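Local coordinates for RNA-dependent RNA polymerase (Farallon virus, PDB 6DX5), which probably replicates and transcribes the viral RNA genome as a full-length polymerase, and carries in this piece a viral OTU domain of the cysteine protease and deubiquitinase type, at residues Pro11-Ser16 / Gln155-Asp160; Ala43-Asp48 / Ala177-Asn182; Trp143-Asp148 / Val169-His174. One frame throughout, in Å; residues are numbered along the deposited sequence.

Interaction 1 of 3, residues Pro11-Ser16 / Gln155-Asp160; sequences PNLYTS and QKFGTD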
loop_
_atom_site.group_PDB
_atom_site.type_symbol
_atom_site.label_atom_id
_atom_site.label_comp_id
_atom_site.label_asym_id
_atom_site.label_seq_id
_atom_site.Cartn_x
_atom_site.Cartn_y
_atom_site.Cartn_z
ATOM N N PRO A 11 8.972 1.590 6.754
ATOM C CA PRO A 11 9.489 1.891 8.101
ATOM C C PRO A 11 8.452 1.481 9.150
ATOM O O PRO A 11 7.286 1.922 9.117
ATOM C CB PRO A 11 9.730 3.402 8.053
ATOM C CG PRO A 11 9.718 3.778 6.553
ATOM C CD PRO A 11 8.825 2.774 5.879
ATOM N N ASN A 12 8.854 0.551 10.043
ATOM C CA ASN A 12 7.976 0.034 11.091
ATOM C C ASN A 12 6.726 -0.638 10.504
ATOM O O ASN A 12 5.679 -0.683 11.150
ATOM C CB ASN A 12 7.568 1.178 12.046
ATOM C CG ASN A 12 7.013 0.695 13.368
ATOM O OD1 ASN A 12 7.570 -0.199 13.990
ATOM N ND2 ASN A 12 5.873 1.282 13.793
ATOM N N LEU A 13 6.785 -1.158 9.272
ATOM C CA LEU A 13 5.605 -1.705 8.586
ATOM C C LEU A 13 5.926 -3.073 7.985
ATOM O O LEU A 13 6.891 -3.218 7.218
ATOM C CB LEU A 13 5.116 -0.760 7.483
ATOM C CG LEU A 13 4.106 -1.236 6.426
ATOM C CD1 LEU A 13 2.733 -1.719 6.978
ATOM C CD2 LEU A 13 3.894 -0.130 5.408
ATOM N N TYR A 14 5.109 -4.059 8.331
ATOM C CA TYR A 14 5.311 -5.453 7.953
ATOM C C TYR A 14 4.098 -5.973 7.206
ATOM O O TYR A 14 2.976 -5.489 7.368
ATOM C CB TYR A 14 5.569 -6.374 9.184
ATOM C CG TYR A 14 6.764 -5.933 9.979
ATOM C CD1 TYR A 14 6.643 -4.893 10.901
ATOM C CD2 TYR A 14 8.024 -6.520 9.785
ATOM C CE1 TYR A 14 7.722 -4.460 11.618
ATOM C CE2 TYR A 14 9.122 -6.087 10.497
ATOM C CZ TYR A 14 8.971 -5.043 11.398
ATOM O OH TYR A 14 10.042 -4.572 12.117
ATOM N N THR A 15 4.342 -6.983 6.398
ATOM C CA THR A 15 3.294 -7.640 5.659
ATOM C C THR A 15 3.521 -9.141 5.760
ATOM O O THR A 15 4.602 -9.607 6.140
ATOM C CB THR A 15 3.269 -7.169 4.196
ATOM O OG1 THR A 15 2.204 -7.833 3.493
ATOM C CG2 THR A 15 4.613 -7.453 3.506
ATOM N N SER A 16 2.464 -9.883 5.446
ATOM C CA SER A 16 2.495 -11.328 5.492
ATOM C C SER A 16 1.411 -11.875 4.568
ATOM O O SER A 16 0.349 -11.267 4.382
ATOM C CB SER A 16 2.308 -11.831 6.923
ATOM O OG SER A 16 2.598 -13.216 6.986
ATOM N N GLN A 155 -1.288 -6.348 6.973
ATOM C CA GLN A 155 -0.193 -5.461 7.324
ATOM C C GLN A 155 -0.202 -5.235 8.827
ATOM O O GLN A 155 -1.251 -5.317 9.499
ATOM C CB GLN A 155 -0.293 -4.096 6.653
ATOM C CG GLN A 155 -0.440 -4.105 5.189
ATOM C CD GLN A 155 -1.888 -3.856 4.757
ATOM O OE1 GLN A 155 -2.489 -2.765 5.015
ATOM N NE2 GLN A 155 -2.470 -4.873 4.106
ATOM N N LYS A 156 0.974 -4.886 9.333
ATOM C CA LYS A 156 1.215 -4.702 10.763
ATOM C C LYS A 156 2.129 -3.481 10.922
ATOM O O LYS A 156 3.214 -3.443 10.351
ATOM C CB LYS A 156 1.857 -5.972 11.322
ATOM C CG LYS A 156 2.327 -6.024 12.774
ATOM C CD LYS A 156 2.645 -7.500 13.054
ATOM C CE LYS A 156 4.103 -7.813 13.408
ATOM N NZ LYS A 156 4.766 -6.809 14.256
ATOM N N PHE A 157 1.662 -2.458 11.623
ATOM C CA PHE A 157 2.489 -1.332 12.008
ATOM C C PHE A 157 2.979 -1.620 13.411
ATOM O O PHE A 157 2.160 -1.763 14.321
ATOM C CB PHE A 157 1.695 -0.035 11.982
ATOM C CG PHE A 157 1.190 0.330 10.623
ATOM C CD1 PHE A 157 1.944 1.165 9.811
ATOM C CD2 PHE A 157 -0.041 -0.105 10.165
ATOM C CE1 PHE A 157 1.498 1.545 8.559
ATOM C CE2 PHE A 157 -0.488 0.277 8.890
ATOM C CZ PHE A 157 0.291 1.114 8.114
ATOM N N GLY A 158 4.292 -1.740 13.577
ATOM C CA GLY A 158 4.852 -2.112 14.860
ATOM C C GLY A 158 5.430 -3.514 14.831
ATOM O O GLY A 158 5.199 -4.296 13.908
ATOM N N THR A 159 6.192 -3.828 15.889
ATOM C CA THR A 159 6.957 -5.074 15.976
ATOM C C THR A 159 6.360 -6.151 16.879
ATOM O O THR A 159 6.953 -7.227 16.976
ATOM C CB THR A 159 8.363 -4.793 16.499
ATOM O OG1 THR A 159 8.248 -4.141 17.767
ATOM C CG2 THR A 159 9.122 -3.925 15.514
ATOM N N ASP A 160 5.265 -5.890 17.596
ATOM C CA ASP A 160 4.705 -6.930 18.459
ATOM C C ASP A 160 4.024 -8.022 17.637
ATOM O O ASP A 160 3.699 -7.847 16.456
ATOM C CB ASP A 160 3.683 -6.352 19.440
ATOM C CG ASP A 160 4.320 -5.518 20.536
ATOM O OD1 ASP A 160 5.268 -6.021 21.197
ATOM O OD2 ASP A 160 3.856 -4.358 20.732
#

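Interaction 2 of 3, residues Ala43-Asp48 / Ala177-Asn182; sequences AYLFFD and ALKLIN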
loop_
_atom_site.group_PDB
_atom_site.type_symbol
_atom_site.label_atom_id
_atom_site.label_comp_id
_atom_site.label_asym_id
_atom_site.label_seq_id
_atom_site.Cartn_x
_atom_site.Cartn_y
_atom_site.Cartn_z
ATOM N N ALA A 43 -10.439 3.050 18.673
ATOM C CA ALA A 43 -10.873 3.507 19.988
ATOM C C ALA A 43 -11.566 2.372 20.769
ATOM O O ALA A 43 -11.419 2.250 21.997
ATOM C CB ALA A 43 -11.791 4.730 19.827
ATOM N N TYR A 44 -12.307 1.512 20.083
ATOM C CA TYR A 44 -12.955 0.424 20.802
ATOM C C TYR A 44 -11.926 -0.493 21.455
ATOM O O TYR A 44 -12.075 -0.866 22.628
ATOM C CB TYR A 44 -13.871 -0.373 19.880
ATOM C CG TYR A 44 -14.488 -1.507 20.654
ATOM C CD1 TYR A 44 -15.638 -1.315 21.422
ATOM C CD2 TYR A 44 -13.917 -2.765 20.633
ATOM C CE1 TYR A 44 -16.211 -2.368 22.156
ATOM C CE2 TYR A 44 -14.491 -3.832 21.352
ATOM C CZ TYR A 44 -15.625 -3.623 22.105
ATOM O OH TYR A 44 -16.178 -4.700 22.783
ATOM N N LEU A 45 -10.855 -0.862 20.721
ATOM C CA LEU A 45 -9.859 -1.764 21.305
ATOM C C LEU A 45 -9.028 -1.056 22.354
ATOM O O LEU A 45 -8.711 -1.634 23.396
ATOM C CB LEU A 45 -8.913 -2.312 20.242
ATOM C CG LEU A 45 -9.623 -3.143 19.186
ATOM C CD1 LEU A 45 -8.664 -3.603 18.084
ATOM C CD2 LEU A 45 -10.265 -4.324 19.908
ATOM N N PHE A 46 -8.656 0.196 22.088
ATOM C CA PHE A 46 -7.653 0.832 22.905
ATOM C C PHE A 46 -8.273 1.451 24.155
ATOM O O PHE A 46 -7.677 1.374 25.237
ATOM C CB PHE A 46 -6.924 1.904 22.078
ATOM C CG PHE A 46 -5.627 2.412 22.736
ATOM C CD1 PHE A 46 -4.509 1.585 22.836
ATOM C CD2 PHE A 46 -5.554 3.692 23.249
ATOM C CE1 PHE A 46 -3.332 2.029 23.457
ATOM C CE2 PHE A 46 -4.367 4.165 23.841
ATOM C CZ PHE A 46 -3.251 3.329 23.956
ATOM N N PHE A 47 -9.433 2.119 24.016
ATOM C CA PHE A 47 -10.105 2.801 25.133
ATOM C C PHE A 47 -11.422 2.128 25.547
ATOM O O PHE A 47 -12.174 2.708 26.344
ATOM C CB PHE A 47 -10.430 4.266 24.777
ATOM C CG PHE A 47 -9.219 5.158 24.526
ATOM C CD1 PHE A 47 -8.277 5.401 25.528
ATOM C CD2 PHE A 47 -9.048 5.786 23.297
ATOM C CE1 PHE A 47 -7.162 6.240 25.304
ATOM C CE2 PHE A 47 -7.944 6.624 23.070
ATOM C CZ PHE A 47 -7.003 6.856 24.086
ATOM N N ASP A 48 -11.761 0.978 24.966
ATOM C CA ASP A 48 -12.986 0.240 25.288
ATOM C C ASP A 48 -14.248 1.010 24.963
ATOM O O ASP A 48 -15.325 0.697 25.502
ATOM C CB ASP A 48 -13.001 -0.191 26.750
ATOM C CG ASP A 48 -11.749 -0.955 27.107
ATOM O OD1 ASP A 48 -11.377 -1.923 26.370
ATOM O OD2 ASP A 48 -11.095 -0.535 28.091
ATOM N N ALA A 177 -13.421 -3.756 14.665
ATOM C CA ALA A 177 -12.426 -4.217 15.638
ATOM C C ALA A 177 -12.414 -5.737 15.699
ATOM O O ALA A 177 -13.429 -6.376 15.406
ATOM C CB ALA A 177 -12.729 -3.638 17.018
ATOM N N LEU A 178 -11.260 -6.320 16.069
ATOM C CA LEU A 178 -11.120 -7.777 16.297
ATOM C C LEU A 178 -10.557 -8.034 17.692
ATOM O O LEU A 178 -9.592 -7.390 18.093
ATOM C CB LEU A 178 -10.158 -8.436 15.298
ATOM C CG LEU A 178 -10.545 -8.462 13.824
ATOM C CD1 LEU A 178 -9.434 -9.008 12.993
ATOM C CD2 LEU A 178 -11.839 -9.289 13.641
ATOM N N LYS A 179 -11.156 -8.958 18.442
ATOM C CA LYS A 179 -10.549 -9.434 19.682
ATOM C C LYS A 179 -10.195 -10.902 19.540
ATOM O O LYS A 179 -10.963 -11.689 18.973
ATOM C CB LYS A 179 -11.465 -9.226 20.864
ATOM C CG LYS A 179 -11.521 -7.755 21.208
ATOM C CD LYS A 179 -12.239 -7.504 22.484
ATOM C CE LYS A 179 -11.860 -6.104 23.012
ATOM N NZ LYS A 179 -12.738 -5.712 24.182
ATOM N N LEU A 180 -9.019 -11.258 20.027
ATOM C CA LEU A 180 -8.567 -12.629 19.910
ATOM C C LEU A 180 -9.393 -13.516 20.842
ATOM O O LEU A 180 -9.660 -13.151 21.992
ATOM C CB LEU A 180 -7.086 -12.699 20.247
ATOM C CG LEU A 180 -6.218 -13.810 19.682
ATOM C CD1 LEU A 180 -6.254 -13.862 18.190
ATOM C CD2 LEU A 180 -4.800 -13.558 20.110
ATOM N N ILE A 181 -9.802 -14.687 20.339
ATOM C CA ILE A 181 -10.669 -15.569 21.122
ATOM C C ILE A 181 -9.929 -16.149 22.330
ATOM O O ILE A 181 -10.506 -16.275 23.419
ATOM C CB ILE A 181 -11.245 -16.686 20.237
ATOM C CG1 ILE A 181 -12.203 -16.150 19.181
ATOM C CG2 ILE A 181 -11.980 -17.714 21.071
ATOM C CD1 ILE A 181 -12.653 -17.270 18.208
ATOM N N ASN A 182 -8.645 -16.495 22.171
ATOM C CA ASN A 182 -7.942 -17.225 23.232
ATOM C C ASN A 182 -7.831 -16.420 24.535
ATOM O O ASN A 182 -7.932 -16.991 25.632
ATOM C CB ASN A 182 -6.561 -17.667 22.743
ATOM C CG ASN A 182 -6.596 -19.028 22.065
ATOM O OD1 ASN A 182 -7.594 -19.762 22.161
ATOM N ND2 ASN A 182 -5.501 -19.384 21.391
HETATM O O HOH W 1 -12.428 -3.139 24.368
HETATM O O HOH W 2 -15.134 -6.737 23.567
#

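Interaction 3 of 3, residues Trp143-Asp148 / Val169-His174; sequences WNVNTD and VRCGAH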
loop_
_atom_site.group_PDB
_atom_site.type_symbol
_atom_site.label_atom_id
_atom_site.label_comp_id
_atom_site.label_asym_id
_atom_site.label_seq_id
_atom_site.Cartn_x
_atom_site.Cartn_y
_atom_site.Cartn_z
ATOM N N TRP A 143 -6.211 -6.490 8.918
ATOM C CA TRP A 143 -6.504 -7.705 8.168
ATOM C C TRP A 143 -7.485 -7.334 7.056
ATOM O O TRP A 143 -8.618 -6.927 7.335
ATOM C CB TRP A 143 -7.118 -8.792 9.068
ATOM C CG TRP A 143 -6.317 -9.208 10.254
ATOM C CD1 TRP A 143 -6.252 -8.571 11.461
ATOM C CD2 TRP A 143 -5.417 -10.324 10.331
ATOM N NE1 TRP A 143 -5.389 -9.238 12.299
ATOM C CE2 TRP A 143 -4.859 -10.312 11.626
ATOM C CE3 TRP A 143 -5.042 -11.337 9.436
ATOM C CZ2 TRP A 143 -3.918 -11.271 12.058
ATOM C CZ3 TRP A 143 -4.120 -12.314 9.870
ATOM C CH2 TRP A 143 -3.547 -12.245 11.156
ATOM N N ASN A 144 -7.059 -7.462 5.814
ATOM C CA ASN A 144 -7.938 -7.181 4.697
ATOM C C ASN A 144 -8.651 -8.474 4.330
ATOM O O ASN A 144 -8.001 -9.467 3.969
ATOM C CB ASN A 144 -7.135 -6.640 3.506
ATOM C CG ASN A 144 -6.310 -5.419 3.872
ATOM O OD1 ASN A 144 -5.074 -5.497 3.992
ATOM N ND2 ASN A 144 -6.979 -4.323 4.135
ATOM N N VAL A 145 -9.970 -8.460 4.353
ATOM C CA VAL A 145 -10.711 -9.684 4.121
ATOM C C VAL A 145 -11.697 -9.501 2.980
ATOM O O VAL A 145 -12.067 -8.380 2.607
ATOM C CB VAL A 145 -11.439 -10.107 5.386
ATOM C CG1 VAL A 145 -10.444 -10.297 6.514
ATOM C CG2 VAL A 145 -12.524 -9.054 5.697
ATOM N N ASN A 146 -12.146 -10.633 2.427
ATOM C CA ASN A 146 -13.195 -10.534 1.432
ATOM C C ASN A 146 -14.515 -10.595 2.187
ATOM O O ASN A 146 -14.548 -10.510 3.422
ATOM C CB ASN A 146 -13.044 -11.609 0.357
ATOM C CG ASN A 146 -13.025 -12.962 0.938
ATOM O OD1 ASN A 146 -13.225 -13.109 2.138
ATOM N ND2 ASN A 146 -12.770 -13.975 0.117
ATOM N N THR A 147 -15.615 -10.740 1.470
ATOM C CA THR A 147 -16.893 -10.529 2.129
ATOM C C THR A 147 -17.321 -11.713 2.990
ATOM O O THR A 147 -18.200 -11.533 3.836
ATOM C CB THR A 147 -17.957 -10.196 1.078
ATOM O OG1 THR A 147 -17.992 -11.253 0.109
ATOM C CG2 THR A 147 -17.568 -8.862 0.355
ATOM N N ASP A 148 -16.704 -12.887 2.821
ATOM C CA ASP A 148 -16.869 -14.036 3.705
ATOM C C ASP A 148 -15.773 -14.139 4.789
ATOM O O ASP A 148 -15.570 -15.223 5.355
ATOM C CB ASP A 148 -16.915 -15.313 2.870
ATOM C CG ASP A 148 -15.637 -15.538 2.050
ATOM O OD1 ASP A 148 -14.553 -15.086 2.472
ATOM O OD2 ASP A 148 -15.693 -16.204 0.991
ATOM N N VAL A 169 -10.058 -5.387 11.347
ATOM C CA VAL A 169 -10.392 -6.028 10.083
ATOM C C VAL A 169 -10.896 -4.945 9.149
ATOM O O VAL A 169 -11.568 -4.005 9.577
ATOM C CB VAL A 169 -11.442 -7.141 10.265
ATOM C CG1 VAL A 169 -12.740 -6.579 10.871
ATOM C CG2 VAL A 169 -11.773 -7.821 8.947
ATOM N N ARG A 170 -10.587 -5.078 7.868
ATOM C CA ARG A 170 -10.982 -4.098 6.873
ATOM C C ARG A 170 -11.660 -4.835 5.738
ATOM O O ARG A 170 -11.043 -5.715 5.111
ATOM C CB ARG A 170 -9.779 -3.334 6.320
ATOM C CG ARG A 170 -10.207 -2.288 5.283
ATOM C CD ARG A 170 -9.039 -1.679 4.550
ATOM N NE ARG A 170 -9.473 -0.424 3.938
ATOM C CZ ARG A 170 -8.660 0.505 3.427
ATOM N NH1 ARG A 170 -7.330 0.312 3.422
ATOM N NH2 ARG A 170 -9.182 1.619 2.926
ATOM N N CYS A 171 -12.905 -4.453 5.434
ATOM C CA CYS A 171 -13.653 -5.066 4.332
ATOM C C CYS A 171 -14.052 -3.947 3.380
ATOM O O CYS A 171 -14.921 -3.135 3.715
ATOM C CB CYS A 171 -14.874 -5.832 4.854
ATOM S SG CYS A 171 -15.635 -6.873 3.491
ATOM N N GLY A 172 -13.370 -3.854 2.235
ATOM C CA GLY A 172 -13.451 -2.668 1.386
ATOM C C GLY A 172 -13.088 -1.365 2.109
ATOM O O GLY A 172 -11.958 -1.143 2.595
ATOM N N ALA A 173 -14.040 -0.445 2.139
ATOM C CA ALA A 173 -13.800 0.821 2.816
ATOM C C ALA A 173 -14.040 0.734 4.319
ATOM O O ALA A 173 -13.667 1.660 5.033
ATOM C CB ALA A 173 -14.698 1.920 2.241
ATOM N N HIS A 174 -14.613 -0.361 4.831
ATOM C CA HIS A 174 -15.084 -0.359 6.202
ATOM C C HIS A 174 -14.124 -1.080 7.153
ATOM O O HIS A 174 -13.670 -2.182 6.868
ATOM C CB HIS A 174 -16.499 -0.991 6.300
ATOM C CG HIS A 174 -17.064 -0.886 7.675
ATOM N ND1 HIS A 174 -17.394 0.321 8.241
ATOM C CD2 HIS A 174 -17.185 -1.803 8.668
ATOM C CE1 HIS A 174 -17.780 0.134 9.501
ATOM N NE2 HIS A 174 -17.658 -1.149 9.787
HETATM O O HOH W 3 -5.478 -1.991 4.127
HETATM O O HOH W 4 -11.378 -5.956 1.783
#

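Interaction 1 of 3, residues Pro11-Ser16 / Gln155-Asp160
Tyr14 and Lys156 form the hydrogen-bonded pair of an antiparallel strand contact, in which strand 13-16 runs beside strand 151-157 in the mixed sheet of the viral OTU domain. The backbone bonds come first. Tyr14 N donates to Lys156 O (2.8 Å) and Lys156 N returns a bond to Tyr14 O (2.9 Å), while the non-hydrogen-bonded pairs Leu13-Phe157 and Thr15-Gln155 flank them. Where the strands give way to loop, Gly158 N still reaches Asn12 O at 3.0 Å. Gly158 adopts a backbone conformation (phi 110°, psi 168°) in which a beta carbon would collide with the carbonyl O of Phe157, which suits glycine.

Apolar contact is concentrated on the sheet face that bears Leu13 and Phe157. Their side chains lie side by side, and Leu13 CD1 sits over the Phe157 ring in a CH-pi contact, 4.0 Å from the ring centroid. The Phe157 side chain also packs on Ala129, Glu130 and Ala133 of helix 126-136. On the face bearing Tyr14, the ring atom CD1 of Tyr14 comes within 3.4 Å of Gly158 O, and its OH touches Thr159 CG2, the two side chains meeting obliquely.

The Lys156 chain leaves with CG anti to the backbone N (chi1 175°) and bends only further out, and Trp6 meets it in a cation-pi interaction. Its ammonium is gripped by two carbonyl oxygens of the loop that follows, which probably helps hold that loop: Lys156 NZ donates to Gly158 O at 2.6 Å and to Asp160 O at 2.7 Å.

Interaction 2 of 3, residues Ala43-Asp48 / Ala177-Asn182
Tyr44 and Leu45, near the C-terminal end of helix 37-47, rest on Ala177 and Lys179 of strand 174-180. The long side chain of Lys179 shows how one residue can span such a junction. Its CB begins the chain with CG anti to the carbonyl carbon (chi1 -73°), and from there it runs extended to the tip. CG meets the methyl Leu45 CD2 at 3.9 Å, CD carries the chain onward, and CE touches both helix residues, 3.9 Å from Leu45 CD2 and from Tyr44 CE2. The lysine crosses the tyrosine at about a right angle. At the tip, NZ lies 3.8 Å from Tyr44 CE2, approaching the ring obliquely.

Two waters accept hydrogen bonds from the ammonium at this tip. Lys179 NZ donates at 2.6 Å to a water that in turn donates to Tyr44 O and to Asp48 OD1. That water also lies above one face of the tyrosine ring, toward its rim. The second water lies at the ring edge beside Tyr44 OH. Asp48, with positive phi just after the helix, is too far from Lys179 for a salt bridge, though the nearby opposite charges would probably favour the shared water.

Beneath the polar tip the packing is apolar. Ala177 CB touches Leu45 CG at 3.8 Å and Tyr44 CD2 at 3.9 Å, while Leu45 CD2 reaches Leu178 O at 3.6 Å. Leu45 also meets Phe166 and Ile168 on the adjoining strand and lies close to a bound DTT molecule, probably from the crystallisation liquor. With Ala177 against Leu45 and Tyr44, helix 37-47 packs on the sheet, the alpha-on-beta layering of the OTU domain.

Interaction 3 of 3, residues Trp143-Asp148 / Val169-His174
Val145 and Val169 meet through their CG2 methyls, 3.6 Å apart, their side chains crossing at about a right angle where two parallel strands run together. The backbone sets this first shell. Arg170 N donates to Trp143 O at 2.8 Å, and Val145 N donates to Arg170 O at 3.0 Å, so that Arg170 bridges two alternate residues of its neighbour, as expected of a parallel pairing. Beyond Val145, Cys171 SG passes the carbonyl oxygens of Val145 and Asn146 in van der Waals contact.

On the face bearing Asn144 and Arg170 the side chains lie alongside each other. Asn144 ND2 rests 3.4 Å from Arg170 CD, and the arginine, its CG anti to the backbone N (chi1 -179°), stretches on past the amide. A water joins the two tips, accepting from Asn144 ND2 at 2.8 Å and from Arg170 NH1 at 3.0 Å. The other end of the amide, Asn144 OD1, is held by Gln155 NE2.

Further out, the strands splay and water fills in for direct bonding: one molecule donates to Val145 O at 2.7 Å and accepts from Gly172 N at 2.9 Å. Gly172, with positive phi (56°), a backbone that favours glycine, lies in the type II' turn from Cys171 to His174, the tight hairpin turn joining strands 166-171 and 174-180. Arg170 NE adds a weak bond to Gly172 O. His174, which closes the turn, bonds through NE2 to Asp176 OD2.

Trp143, fixed through NE1 by Asn167 OD1, packs on Leu178 and Val154. Strand 140-145 lies between strands 151-157 and 166-171, with strand 174-180 pairing antiparallel on the far side of 166-171.

How the interactions relate
From the N terminus, residues 11-16 come first and open the longest of the three loops: 155-160 closes interaction 1 across 138 residues that include all the helices. Helix residues 43-48 then open interaction 2, and 143-148 opens interaction 3. After 155-160, residues 169-174 complete interaction 3, and 177-182 complete interaction 2 last. Interaction 3 is therefore enclosed within interaction 2, while interaction 1 crosses both. All three reach the same sheet: interaction 1 joins the N-terminal strands to it, interaction 3 pairs two of its central strands, and interaction 2 lays a helix upon it. Leu178 CD1 packs on Trp143 CD1 at 3.6 Å, linking interactions 2 and 3.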